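Local coordinates for aldehyde dehydrogenase family protein (Pseudomonas syringae pv. tomato, PDB 6X9L) that oxidises long-chain aliphatic aldehydes such as octanal, using NAD+ as the acceptor of electrons, as a member of the aldehyde dehydrogenase family, at residues H9-P13 with H14-K18; G83-H86 with E87-E91; D128-T132 with Y133-T137; T137-G141 with T142-R146; M297-R301 with N302-E306. The protein carries 1 engineered substitution. All coordinates share one frame; numbering follows the deposited sequence.

Contact 1: H9-P13 with H14-K18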
# COMPACT_ATOMS: atom_id res chain seq x y z
N HIS A 9 -16.57 36.46 3.11
CA HIS A 9 -16.76 35.30 3.97
C HIS A 9 -16.79 35.70 5.43
O HIS A 9 -15.96 36.48 5.90
CB HIS A 9 -15.66 34.28 3.76
CG HIS A 9 -15.79 33.11 4.67
ND1 HIS A 9 -16.86 32.25 4.62
CD2 HIS A 9 -15.01 32.68 5.69
CE1 HIS A 9 -16.72 31.32 5.55
NE2 HIS A 9 -15.61 31.56 6.21
N ARG A 10 -17.73 35.12 6.18
CA ARG A 10 -17.80 35.31 7.62
C ARG A 10 -17.84 33.95 8.30
O ARG A 10 -18.72 33.13 7.99
CB ARG A 10 -19.01 36.14 8.02
CG ARG A 10 -18.99 37.52 7.44
CD ARG A 10 -20.25 38.20 7.80
NE ARG A 10 -20.26 39.59 7.39
CZ ARG A 10 -21.08 40.50 7.92
NH1 ARG A 10 -21.91 40.13 8.89
NH2 ARG A 10 -21.04 41.76 7.51
N VAL A 11 -16.90 33.70 9.21
CA VAL A 11 -16.87 32.42 9.89
C VAL A 11 -18.07 32.33 10.82
O VAL A 11 -18.41 33.30 11.51
CB VAL A 11 -15.55 32.24 10.64
CG1 VAL A 11 -15.46 30.85 11.25
CG2 VAL A 11 -14.37 32.48 9.70
N ASP A 12 -18.70 31.17 10.86
CA ASP A 12 -19.80 31.04 11.80
C ASP A 12 -19.25 31.10 13.22
O ASP A 12 -18.47 30.22 13.62
CB ASP A 12 -20.57 29.74 11.56
CG ASP A 12 -21.70 29.56 12.51
OD1 ASP A 12 -21.85 30.41 13.41
OD2 ASP A 12 -22.44 28.58 12.36
N PRO A 13 -19.63 32.12 14.00
CA PRO A 13 -19.06 32.25 15.35
C PRO A 13 -19.40 31.08 16.25
O PRO A 13 -18.64 30.77 17.17
CB PRO A 13 -19.67 33.56 15.87
CG PRO A 13 -20.09 34.30 14.63
CD PRO A 13 -20.52 33.24 13.66
N HIS A 14 -20.51 30.40 15.98
CA HIS A 14 -20.97 29.34 16.85
C HIS A 14 -20.25 28.01 16.63
O HIS A 14 -20.26 27.15 17.52
CB HIS A 14 -22.47 29.15 16.67
CG HIS A 14 -23.11 28.44 17.81
ND1 HIS A 14 -23.19 29.00 19.07
CD2 HIS A 14 -23.66 27.21 17.91
CE1 HIS A 14 -23.78 28.16 19.89
NE2 HIS A 14 -24.08 27.06 19.21
N THR A 15 -19.64 27.81 15.46
CA THR A 15 -18.99 26.55 15.13
C THR A 15 -17.51 26.70 14.80
O THR A 15 -16.86 25.69 14.50
CB THR A 15 -19.73 25.88 13.95
OG1 THR A 15 -19.58 26.67 12.77
CG2 THR A 15 -21.19 25.80 14.28
N ALA A 16 -16.96 27.91 14.87
CA ALA A 16 -15.56 28.12 14.52
C ALA A 16 -14.64 27.28 15.40
O ALA A 16 -13.67 26.68 14.90
CB ALA A 16 -15.22 29.60 14.63
N GLN A 17 -14.91 27.23 16.70
CA GLN A 17 -14.08 26.50 17.65
C GLN A 17 -14.77 25.26 18.18
O GLN A 17 -14.58 24.85 19.33
CB GLN A 17 -13.63 27.42 18.77
CG GLN A 17 -12.42 28.19 18.34
CD GLN A 17 -12.27 29.48 19.05
OE1 GLN A 17 -11.30 29.68 19.77
NE2 GLN A 17 -13.20 30.40 18.84
N LYS A 18 -15.57 24.63 17.32
CA LYS A 18 -16.18 23.35 17.59
C LYS A 18 -15.63 22.33 16.60
O LYS A 18 -14.94 22.68 15.63
CB LYS A 18 -17.71 23.44 17.49
CG LYS A 18 -18.28 24.55 18.34
CD LYS A 18 -19.45 24.06 19.17
CE LYS A 18 -19.70 24.97 20.36
NZ LYS A 18 -21.03 25.60 20.25

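Contact 2: G83-H86 with E87-E91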
# COMPACT_ATOMS: atom_id res chain seq x y z
N GLY A 83 -24.58 12.48 -4.46
CA GLY A 83 -25.13 13.38 -5.46
C GLY A 83 -25.59 14.69 -4.86
O GLY A 83 -25.31 15.76 -5.40
N ARG A 84 -26.27 14.62 -3.71
CA ARG A 84 -26.80 15.82 -3.06
C ARG A 84 -25.68 16.70 -2.52
O ARG A 84 -25.71 17.92 -2.67
CB ARG A 84 -27.76 15.41 -1.95
CG ARG A 84 -28.26 16.54 -1.11
CD ARG A 84 -29.00 17.56 -1.95
NE ARG A 84 -29.67 18.54 -1.10
CZ ARG A 84 -30.12 19.72 -1.51
NH1 ARG A 84 -29.97 20.10 -2.78
NH2 ARG A 84 -30.70 20.53 -0.65
N ILE A 85 -24.69 16.09 -1.87
CA ILE A 85 -23.47 16.83 -1.53
C ILE A 85 -22.96 17.62 -2.73
O ILE A 85 -22.61 18.80 -2.61
CB ILE A 85 -22.40 15.85 -1.00
CG1 ILE A 85 -22.83 15.32 0.37
CG2 ILE A 85 -21.05 16.53 -0.92
CD1 ILE A 85 -21.94 14.25 0.87
N HIS A 86 -22.89 16.99 -3.91
CA HIS A 86 -22.38 17.69 -5.09
C HIS A 86 -23.26 18.88 -5.48
O HIS A 86 -22.75 19.94 -5.86
CB HIS A 86 -22.26 16.73 -6.28
CG HIS A 86 -21.84 17.39 -7.56
ND1 HIS A 86 -22.75 17.77 -8.53
CD2 HIS A 86 -20.62 17.73 -8.04
CE1 HIS A 86 -22.10 18.32 -9.54
NE2 HIS A 86 -20.81 18.32 -9.26
N GLU A 87 -24.59 18.71 -5.41
CA GLU A 87 -25.47 19.84 -5.68
C GLU A 87 -25.17 21.00 -4.74
O GLU A 87 -25.15 22.16 -5.16
CB GLU A 87 -26.93 19.43 -5.53
CG GLU A 87 -27.40 18.37 -6.50
CD GLU A 87 -28.75 17.80 -6.09
OE1 GLU A 87 -29.43 18.42 -5.25
OE2 GLU A 87 -29.11 16.71 -6.59
N LEU A 88 -24.93 20.70 -3.46
CA LEU A 88 -24.75 21.75 -2.47
C LEU A 88 -23.44 22.49 -2.67
O LEU A 88 -23.36 23.71 -2.49
CB LEU A 88 -24.84 21.15 -1.07
CG LEU A 88 -26.10 21.48 -0.25
CD1 LEU A 88 -27.29 21.80 -1.15
CD2 LEU A 88 -26.42 20.33 0.69
N ILE A 89 -22.39 21.76 -3.06
CA ILE A 89 -21.14 22.42 -3.42
C ILE A 89 -21.37 23.44 -4.53
O ILE A 89 -20.90 24.58 -4.46
CB ILE A 89 -20.09 21.36 -3.81
CG1 ILE A 89 -19.63 20.59 -2.59
CG2 ILE A 89 -18.88 21.98 -4.54
CD1 ILE A 89 -18.77 19.38 -2.93
N ILE A 90 -22.13 23.04 -5.57
CA ILE A 90 -22.39 23.91 -6.71
C ILE A 90 -23.23 25.10 -6.30
O ILE A 90 -23.09 26.21 -6.84
CB ILE A 90 -23.07 23.12 -7.85
CG1 ILE A 90 -22.15 22.01 -8.36
CG2 ILE A 90 -23.47 24.06 -8.98
CD1 ILE A 90 -21.02 22.49 -9.22
N GLU A 91 -24.15 24.88 -5.36
CA GLU A 91 -25.04 25.94 -4.86
C GLU A 91 -24.28 26.93 -3.99
O GLU A 91 -24.54 28.14 -4.05
CB GLU A 91 -26.17 25.31 -4.05
CG GLU A 91 -27.53 25.31 -4.69
CD GLU A 91 -28.56 24.68 -3.77
OE1 GLU A 91 -29.18 23.67 -4.15
OE2 GLU A 91 -28.71 25.19 -2.63

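Contact 3: D128-T132 with Y133-T137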
# COMPACT_ATOMS: atom_id res chain seq x y z
N ASP A 128 -21.30 9.00 -9.96
CA ASP A 128 -21.55 8.24 -11.18
C ASP A 128 -20.96 6.85 -11.08
O ASP A 128 -21.46 5.91 -11.70
CB ASP A 128 -20.94 8.95 -12.39
CG ASP A 128 -21.48 10.34 -12.59
OD1 ASP A 128 -22.60 10.64 -12.12
OD2 ASP A 128 -20.78 11.14 -13.25
N LEU A 129 -19.89 6.72 -10.31
CA LEU A 129 -19.10 5.49 -10.28
C LEU A 129 -19.89 4.35 -9.65
O LEU A 129 -19.81 3.20 -10.11
CB LEU A 129 -17.82 5.80 -9.51
CG LEU A 129 -16.68 4.83 -9.34
CD1 LEU A 129 -15.44 5.67 -9.22
CD2 LEU A 129 -16.92 4.04 -8.09
N LEU A 130 -20.68 4.65 -8.62
CA LEU A 130 -21.45 3.62 -7.95
C LEU A 130 -22.48 2.98 -8.87
O LEU A 130 -22.95 1.88 -8.58
CB LEU A 130 -22.11 4.21 -6.69
CG LEU A 130 -21.13 4.42 -5.52
CD1 LEU A 130 -21.64 5.42 -4.52
CD2 LEU A 130 -20.80 3.09 -4.83
N ALA A 131 -22.81 3.63 -9.99
CA ALA A 131 -23.85 3.12 -10.88
C ALA A 131 -23.42 1.86 -11.61
O ALA A 131 -24.27 1.06 -12.01
CB ALA A 131 -24.22 4.19 -11.92
N THR A 132 -22.12 1.67 -11.79
CA THR A 132 -21.60 0.59 -12.59
C THR A 132 -20.69 -0.35 -11.81
O THR A 132 -20.50 -1.49 -12.25
CB THR A 132 -20.80 1.14 -13.79
OG1 THR A 132 -19.80 2.04 -13.29
CG2 THR A 132 -21.72 1.90 -14.75
N TYR A 133 -20.14 0.08 -10.69
CA TYR A 133 -19.11 -0.69 -10.01
C TYR A 133 -19.65 -2.04 -9.54
O TYR A 133 -20.70 -2.11 -8.90
CB TYR A 133 -18.55 0.10 -8.83
CG TYR A 133 -17.30 -0.55 -8.30
CD1 TYR A 133 -17.38 -1.59 -7.38
CD2 TYR A 133 -16.04 -0.17 -8.77
CE1 TYR A 133 -16.25 -2.21 -6.92
CE2 TYR A 133 -14.90 -0.79 -8.32
CZ TYR A 133 -15.02 -1.81 -7.39
OH TYR A 133 -13.91 -2.45 -6.91
N ARG A 134 -18.92 -3.10 -9.85
CA ARG A 134 -19.31 -4.46 -9.46
C ARG A 134 -18.59 -4.79 -8.16
O ARG A 134 -17.37 -5.02 -8.15
CB ARG A 134 -18.96 -5.46 -10.56
CG ARG A 134 -19.60 -5.19 -11.92
CD ARG A 134 -20.97 -5.85 -12.07
NE ARG A 134 -20.88 -7.24 -12.52
CZ ARG A 134 -21.23 -8.30 -11.78
NH1 ARG A 134 -21.70 -8.13 -10.55
NH2 ARG A 134 -21.11 -9.52 -12.28
N PHE A 135 -19.33 -4.83 -7.05
CA PHE A 135 -18.70 -5.15 -5.78
C PHE A 135 -18.43 -6.64 -5.63
O PHE A 135 -17.51 -7.03 -4.91
CB PHE A 135 -19.55 -4.64 -4.61
CG PHE A 135 -19.60 -3.14 -4.50
CD1 PHE A 135 -18.63 -2.46 -3.81
CD2 PHE A 135 -20.62 -2.41 -5.08
CE1 PHE A 135 -18.67 -1.07 -3.70
CE2 PHE A 135 -20.67 -1.03 -4.97
CZ PHE A 135 -19.69 -0.36 -4.28
N GLN A 136 -19.20 -7.48 -6.32
CA GLN A 136 -18.96 -8.91 -6.36
C GLN A 136 -18.72 -9.38 -7.79
O GLN A 136 -19.33 -8.87 -8.73
CB GLN A 136 -20.14 -9.68 -5.77
CG GLN A 136 -19.97 -11.17 -5.85
CD GLN A 136 -21.22 -11.89 -5.44
OE1 GLN A 136 -21.28 -12.53 -4.39
NE2 GLN A 136 -22.26 -11.77 -6.27
N THR A 137 -17.84 -10.36 -7.92
CA THR A 137 -17.49 -10.99 -9.19
C THR A 137 -17.36 -12.49 -8.94
O THR A 137 -16.91 -12.91 -7.88
CB THR A 137 -16.16 -10.45 -9.74
OG1 THR A 137 -16.31 -9.05 -9.99
CG2 THR A 137 -15.77 -11.14 -11.01

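Contact 4: T137-G141 with T142-R146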
# COMPACT_ATOMS: atom_id res chain seq x y z
N THR A 137 -17.84 -10.36 -7.92
CA THR A 137 -17.49 -10.99 -9.19
C THR A 137 -17.36 -12.49 -8.94
O THR A 137 -16.91 -12.91 -7.88
CB THR A 137 -16.16 -10.45 -9.74
OG1 THR A 137 -16.31 -9.05 -9.99
CG2 THR A 137 -15.77 -11.14 -11.01
N VAL A 138 -17.76 -13.29 -9.92
CA VAL A 138 -17.77 -14.74 -9.75
C VAL A 138 -16.95 -15.34 -10.88
O VAL A 138 -17.31 -15.21 -12.06
CB VAL A 138 -19.21 -15.29 -9.72
CG1 VAL A 138 -19.21 -16.79 -9.56
CG2 VAL A 138 -19.98 -14.60 -8.59
N GLU A 139 -15.83 -15.98 -10.52
CA GLU A 139 -14.87 -16.54 -11.47
C GLU A 139 -14.97 -18.05 -11.60
O GLU A 139 -14.10 -18.66 -12.22
CB GLU A 139 -13.44 -16.18 -11.06
CG GLU A 139 -12.94 -16.95 -9.82
CD GLU A 139 -11.40 -17.01 -9.69
OE1 GLU A 139 -10.78 -17.94 -10.27
OE2 GLU A 139 -10.81 -16.14 -9.00
N GLY A 140 -16.01 -18.66 -11.04
CA GLY A 140 -16.13 -20.11 -11.05
C GLY A 140 -16.81 -20.60 -9.79
O GLY A 140 -18.01 -20.37 -9.61
N GLY A 141 -16.06 -21.29 -8.92
CA GLY A 141 -16.45 -21.55 -7.55
C GLY A 141 -15.93 -20.53 -6.57
O GLY A 141 -16.15 -20.68 -5.36
N THR A 142 -15.22 -19.50 -7.04
CA THR A 142 -14.65 -18.46 -6.20
C THR A 142 -15.30 -17.13 -6.55
O THR A 142 -15.45 -16.80 -7.72
CB THR A 142 -13.12 -18.34 -6.35
OG1 THR A 142 -12.47 -19.50 -5.81
CG2 THR A 142 -12.59 -17.09 -5.64
N ALA A 143 -15.67 -16.36 -5.53
CA ALA A 143 -16.27 -15.05 -5.70
C ALA A 143 -15.38 -14.00 -5.04
O ALA A 143 -14.87 -14.21 -3.94
CB ALA A 143 -17.69 -14.98 -5.11
N ILE A 144 -15.20 -12.87 -5.73
CA ILE A 144 -14.46 -11.72 -5.23
C ILE A 144 -15.47 -10.68 -4.76
O ILE A 144 -16.31 -10.22 -5.55
CB ILE A 144 -13.55 -11.12 -6.31
CG1 ILE A 144 -12.82 -12.23 -7.08
CG2 ILE A 144 -12.62 -10.07 -5.70
CD1 ILE A 144 -11.70 -12.86 -6.33
N GLU A 145 -15.40 -10.30 -3.50
CA GLU A 145 -16.24 -9.24 -2.98
C GLU A 145 -15.36 -8.08 -2.53
O GLU A 145 -14.36 -8.29 -1.85
CB GLU A 145 -17.11 -9.76 -1.83
CG GLU A 145 -18.07 -10.86 -2.29
CD GLU A 145 -19.11 -11.23 -1.24
OE1 GLU A 145 -19.16 -10.55 -0.19
OE2 GLU A 145 -19.88 -12.20 -1.47
N ARG A 146 -15.70 -6.88 -2.96
CA ARG A 146 -14.98 -5.68 -2.58
C ARG A 146 -15.76 -4.98 -1.47
O ARG A 146 -16.95 -4.67 -1.65
CB ARG A 146 -14.78 -4.77 -3.80
CG ARG A 146 -13.87 -5.39 -4.85
CD ARG A 146 -12.46 -5.40 -4.33
NE ARG A 146 -11.56 -4.71 -5.26
CZ ARG A 146 -10.50 -3.99 -4.91
NH1 ARG A 146 -10.16 -3.83 -3.64
NH2 ARG A 146 -9.77 -3.41 -5.86

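Contact 5: M297-R301 with N302-E306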
# COMPACT_ATOMS: atom_id res chain seq x y z
N MET A 297 11.86 22.93 -16.38
CA MET A 297 11.60 22.98 -17.82
C MET A 297 12.87 22.58 -18.56
O MET A 297 13.90 23.26 -18.44
CB MET A 297 11.12 24.36 -18.25
CG MET A 297 10.63 24.42 -19.67
SD MET A 297 10.13 26.06 -20.22
CE MET A 297 8.41 26.07 -19.71
N ILE A 298 12.80 21.50 -19.33
CA ILE A 298 13.97 20.86 -19.91
C ILE A 298 13.92 21.06 -21.42
O ILE A 298 12.97 20.62 -22.09
CB ILE A 298 14.04 19.38 -19.52
CG1 ILE A 298 14.07 19.29 -17.99
CG2 ILE A 298 15.26 18.70 -20.12
CD1 ILE A 298 13.58 17.97 -17.44
N VAL A 299 14.95 21.73 -21.96
CA VAL A 299 14.89 22.28 -23.31
C VAL A 299 16.25 22.13 -23.97
O VAL A 299 17.29 22.04 -23.30
CB VAL A 299 14.48 23.78 -23.29
CG1 VAL A 299 13.07 23.94 -22.74
CG2 VAL A 299 15.45 24.58 -22.45
N PRO A 300 16.26 22.07 -25.31
CA PRO A 300 17.53 21.93 -26.06
C PRO A 300 18.47 23.10 -25.82
O PRO A 300 18.07 24.26 -25.82
CB PRO A 300 17.07 21.89 -27.52
CG PRO A 300 15.65 21.44 -27.48
CD PRO A 300 15.08 21.99 -26.20
N ARG A 301 19.76 22.78 -25.64
CA ARG A 301 20.72 23.82 -25.27
C ARG A 301 20.71 24.96 -26.28
O ARG A 301 20.65 26.14 -25.92
CB ARG A 301 22.12 23.24 -25.15
CG ARG A 301 23.18 24.22 -24.63
CD ARG A 301 24.43 23.48 -24.14
NE ARG A 301 24.39 23.22 -22.69
CZ ARG A 301 24.17 22.03 -22.13
NH1 ARG A 301 23.96 20.97 -22.89
NH2 ARG A 301 24.15 21.90 -20.80
N ASN A 302 20.75 24.61 -27.56
CA ASN A 302 20.76 25.62 -28.61
C ASN A 302 19.46 26.41 -28.65
O ASN A 302 19.29 27.29 -29.51
CB ASN A 302 21.00 24.97 -29.97
CG ASN A 302 19.87 24.07 -30.38
OD1 ASN A 302 19.12 23.56 -29.54
ND2 ASN A 302 19.73 23.86 -31.68
N ARG A 303 18.53 26.11 -27.76
CA ARG A 303 17.28 26.85 -27.69
C ARG A 303 17.11 27.59 -26.37
O ARG A 303 16.11 28.29 -26.18
CB ARG A 303 16.08 25.92 -27.93
CG ARG A 303 16.04 25.30 -29.34
CD ARG A 303 15.68 26.34 -30.42
NE ARG A 303 14.43 26.01 -31.11
CZ ARG A 303 13.52 26.90 -31.46
NH1 ARG A 303 13.72 28.18 -31.18
NH2 ARG A 303 12.41 26.53 -32.09
N LEU A 304 18.08 27.49 -25.46
CA LEU A 304 17.91 28.02 -24.11
C LEU A 304 17.69 29.53 -24.11
O LEU A 304 16.78 30.03 -23.44
CB LEU A 304 19.11 27.64 -23.24
CG LEU A 304 19.10 27.92 -21.73
CD1 LEU A 304 18.03 27.12 -20.99
CD2 LEU A 304 20.48 27.64 -21.14
N ALA A 305 18.52 30.28 -24.85
CA ALA A 305 18.38 31.73 -24.83
C ALA A 305 17.01 32.18 -25.31
O ALA A 305 16.46 33.17 -24.82
CB ALA A 305 19.48 32.39 -25.66
N GLU A 306 16.43 31.46 -26.28
CA GLU A 306 15.09 31.80 -26.73
C GLU A 306 14.05 31.53 -25.64
O GLU A 306 13.17 32.36 -25.39
CB GLU A 306 14.75 31.03 -28.00
CG GLU A 306 13.48 31.52 -28.66
CD GLU A 306 13.11 30.75 -29.91
OE1 GLU A 306 11.90 30.53 -30.12
OE2 GLU A 306 14.02 30.37 -30.70

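Contact 1: H9-P13 with H14-K18
Asp12 and His14 meet in a local surface contact, an Asx-Pro turn in the N-terminal loop that leads into strand 19-21. Its defining bond runs from His14 N to Asp12 OD1 (2.9 Å, N-H...O angle 159°), the donor standing above the carboxylate plane. The backbone bends with it: Asp12 O accepts Thr15 N at 3.3 Å and, at a poorer angle, a weak bond from Ala16 N at 3.0 Å. Pro13, the residue between them, has no N-H, which makes the amide of His14 the first after Asp12 that can serve the carboxylate. A chi1 of 180° sets Asp12 CG beside its own carbonyl carbon, on the side where the chain continues. There the second carboxylate oxygen, OD2, takes a weak bond from Thr15 OG1 at 3.5 Å, the two side chains crossing at about a right angle. Apolar packing completes the turn, with Val11 CG1 lying 3.6 Å from Ala16 CB. Val11 also touches Leu189 and Leu192 of helix 188-201 and Ala46 of strand 43-49, which ties the loop to the body of the protein. A type I turn from Thr15 to Lys18 follows directly. From its end Lys18 NZ reaches back to His14 O at 3.2 Å, nearly along the C=O axis, and stands 3.5 Å above one face of the His14 ring, displaced toward its rim.

Contact 2: G83-H86 with E87-E91
With chi1 at 174° and a bend at chi2 (59°), the Arg84 side chain folds along the helix surface and carries its guanidinium over the following turn, where Glu87 and Leu88 receive it. Glu87 CG lies beside its own backbone N, which directs the extended remainder of that chain back toward Arg84. The two cross at about a right angle, and Arg84 NH1 donates to Glu87 OE1 in a salt bridge at 3.0 Å (N-H...O angle 153°). The acceptor lies near the guanidinium plane and is met almost in line with its C-O bond, whereas the two flat groups are steeply inclined to one another. Glu91 OE1, one turn further on, extends this to a three-residue network through a long bridge to the same Arg84 NH1 at 3.9 Å. One face of the guanidinium is covered by Leu88 CD1, 3.4 Å from its plane and over its centre. These i to i+3, i+4 and i+7 relations are those of an alpha-helix, here 75-91, whose backbone bonds include Leu88 N to Arg84 O at 3.0 Å. Further round the helix, Ile90 CG1 makes a CH-pi contact over one face of the His86 ring, 4.1 Å from its centroid, and Ile85 CG2 meets Ile89 CD1 at 4.2 Å. Ile85 and Leu88 pack on Leu197 and Ala201 of helix 188-201, which joins the parallel strands 178-182 and 208-210 in a beta-alpha-beta crossover. His86 and Ile89 instead touch Ala120 of helix 117-129.

Contact 3: D128-T132 with Y133-T137
Hydrogen bonding between Tyr133 and Leu129 marks how the chain leaves its helix. Tyr133 N donates to Leu129 O at 3.2 Å (N-H...O angle 143°), approaching the carbonyl nearly head-on. Thr132 N reaches the same oxygen, also at 3.2 Å, and Thr132 OG1 adds a weak bond at 3.4 Å. One carbonyl thus gathers two backbone amides and a hydroxyl, a convergence that holds residues 129-133 in a compact bend. The stretch links helix 117-129 to strand 136-138, the first strand of a projecting beta hairpin. Apolar contacts follow the same bend. Leu130 CD2 approaches the Phe135 ring in its plane, at the edge, 3.7 Å from CZ, and Leu129 CD2 lies a looser 4.3 Å from Tyr133 CB. Aromatic contact closes the corner: Tyr133 CD1 stands 3.7 Å above the plane of the Phe135 ring, over its centre. Torsions account for this meeting. Tyr133 CG lies beside its carbonyl carbon (chi1 -168°), on the side of the residues that follow, while Phe135 CG is turned toward its own backbone N (chi1 -69°), back toward the residues before it. Leu130 and Phe135 both rest on Pro75 of helix 75-91. The ring of Tyr133 makes an edge-to-face contact with Phe473 in helix 469-474, and its hydroxyl is hydrogen-bonded to Glu474 OE2, which fixes the outer end of the side chain and ties the bend to that helix.

Contact 4: T137-G141 with T142-R146
Backbone hydrogen bonds pair Thr137 with Ile144 in antiparallel fashion: Ile144 N donates to Thr137 O at 2.7 Å (N-H...O angle 155°), and Thr137 N returns a bond to Ile144 O at 2.8 Å. A third bond, Glu139 N to Thr142 O at 2.9 Å, lies next to the connecting loop. Between them Val138 and Ala143 form a non-hydrogen-bonded pair, and Ala143 CA adds a CA-H...O contact to Thr137 O at 3.1 Å. The chain reverses through Gly140, whose backbone angles (phi 147°, psi -111°) would bring a CB against the preceding carbonyl oxygen. Side-chain packing falls on two faces. On one, Val138 CG2 meets Ala143 CB at 4.2 Å, and Phe485 touches both residues. On the other face are the side chains of Thr137 and Ile144. Toward the loop, the Glu139 chain runs alongside Thr142, its CG 3.7 Å from Thr142 CB, although Glu139 is poorly ordered and the place of its carboxylate is correspondingly uncertain. Intersubunit contacts involve both the loop end and the strand: Thr142 OG1 is hydrogen-bonded to Asn451 ND2 of the second subunit, and Ile144 packs on Pro455 of that subunit. Strand 477-483 also pairs with strand 143-155, through backbone bonds such as Ala143 with Ile482, so that at this end strand 143-155 lies between two antiparallel neighbours. A hairpin projecting from the dinucleotide-binding part to touch a partner subunit is characteristic of the oligomerisation arm of aldehyde dehydrogenases.

Contact 5: M297-R301 with N302-E306
Arg301, Asn302 and Pro300 carry most of this contact, a tight corner where a strand gives way to a helix. Asn302 folds its amide back over the corner: with chi1 at 66°, CG sits between the backbone N and the carbonyl carbon, and OD1 comes 3.3 Å from Pro300 CB. Pro300 also meets the next side chain, its CB lying 4.0 Å from Arg303 CG. Pro300 O accepts Arg303 N at 2.7 Å, a doubtful bond because the position of that nitrogen is less certain. The firmer bond is from Leu304 N to Arg301 O, 2.9 Å long and almost straight (N-H...O angle 172°), with the donor standing 58° out of the carbonyl plane. Leu304 CB passes 3.4 Å from the same oxygen. Arg301 CB points away overall yet touches the adjoining Asn302 N at 3.1 Å; at the far end NH1 forms a salt bridge with Asp403. On the inner side Val299 CG2 meets Leu304 CD1 at 3.9 Å, the two side chains crossing at about a right angle, so that the last part of the strand packs on the first turn of helix 304-316. Around the corner, strand 296-300 runs between the parallel strands 263-266 and 396-402 of a seven-stranded sheet. Phe272 of helix 272-284 touches Val299, Pro300 and Arg303, whereas Ile298 faces Ala408, Ile411 and Ala412 of helix 405-413.

Overall arrangement
The five contacts follow one another along the chain. Contacts 3 and 4, centres about 14 Å apart, alone touch each other: they share Thr137 and strand 136-138, and a probable hydrogen bond from Arg146 N to Phe135 O (2.7 Å) continues the hairpin ladder, making one continuous arm. Between centres, contact 2 lies about 22 Å from contact 3 and about 21 Å from contact 1; contacts 1 and 2 both border helix 188-201. Contact 5 stands apart, about 46 to 54 Å from the other centres, shortly after the octanal-lining residues Ser290 to Ser292, which include the engineered Ala291. The set thus spans the N-terminal edge, the dinucleotide-binding part, the intersubunit arm and the seven-stranded sheet that carries contact 5.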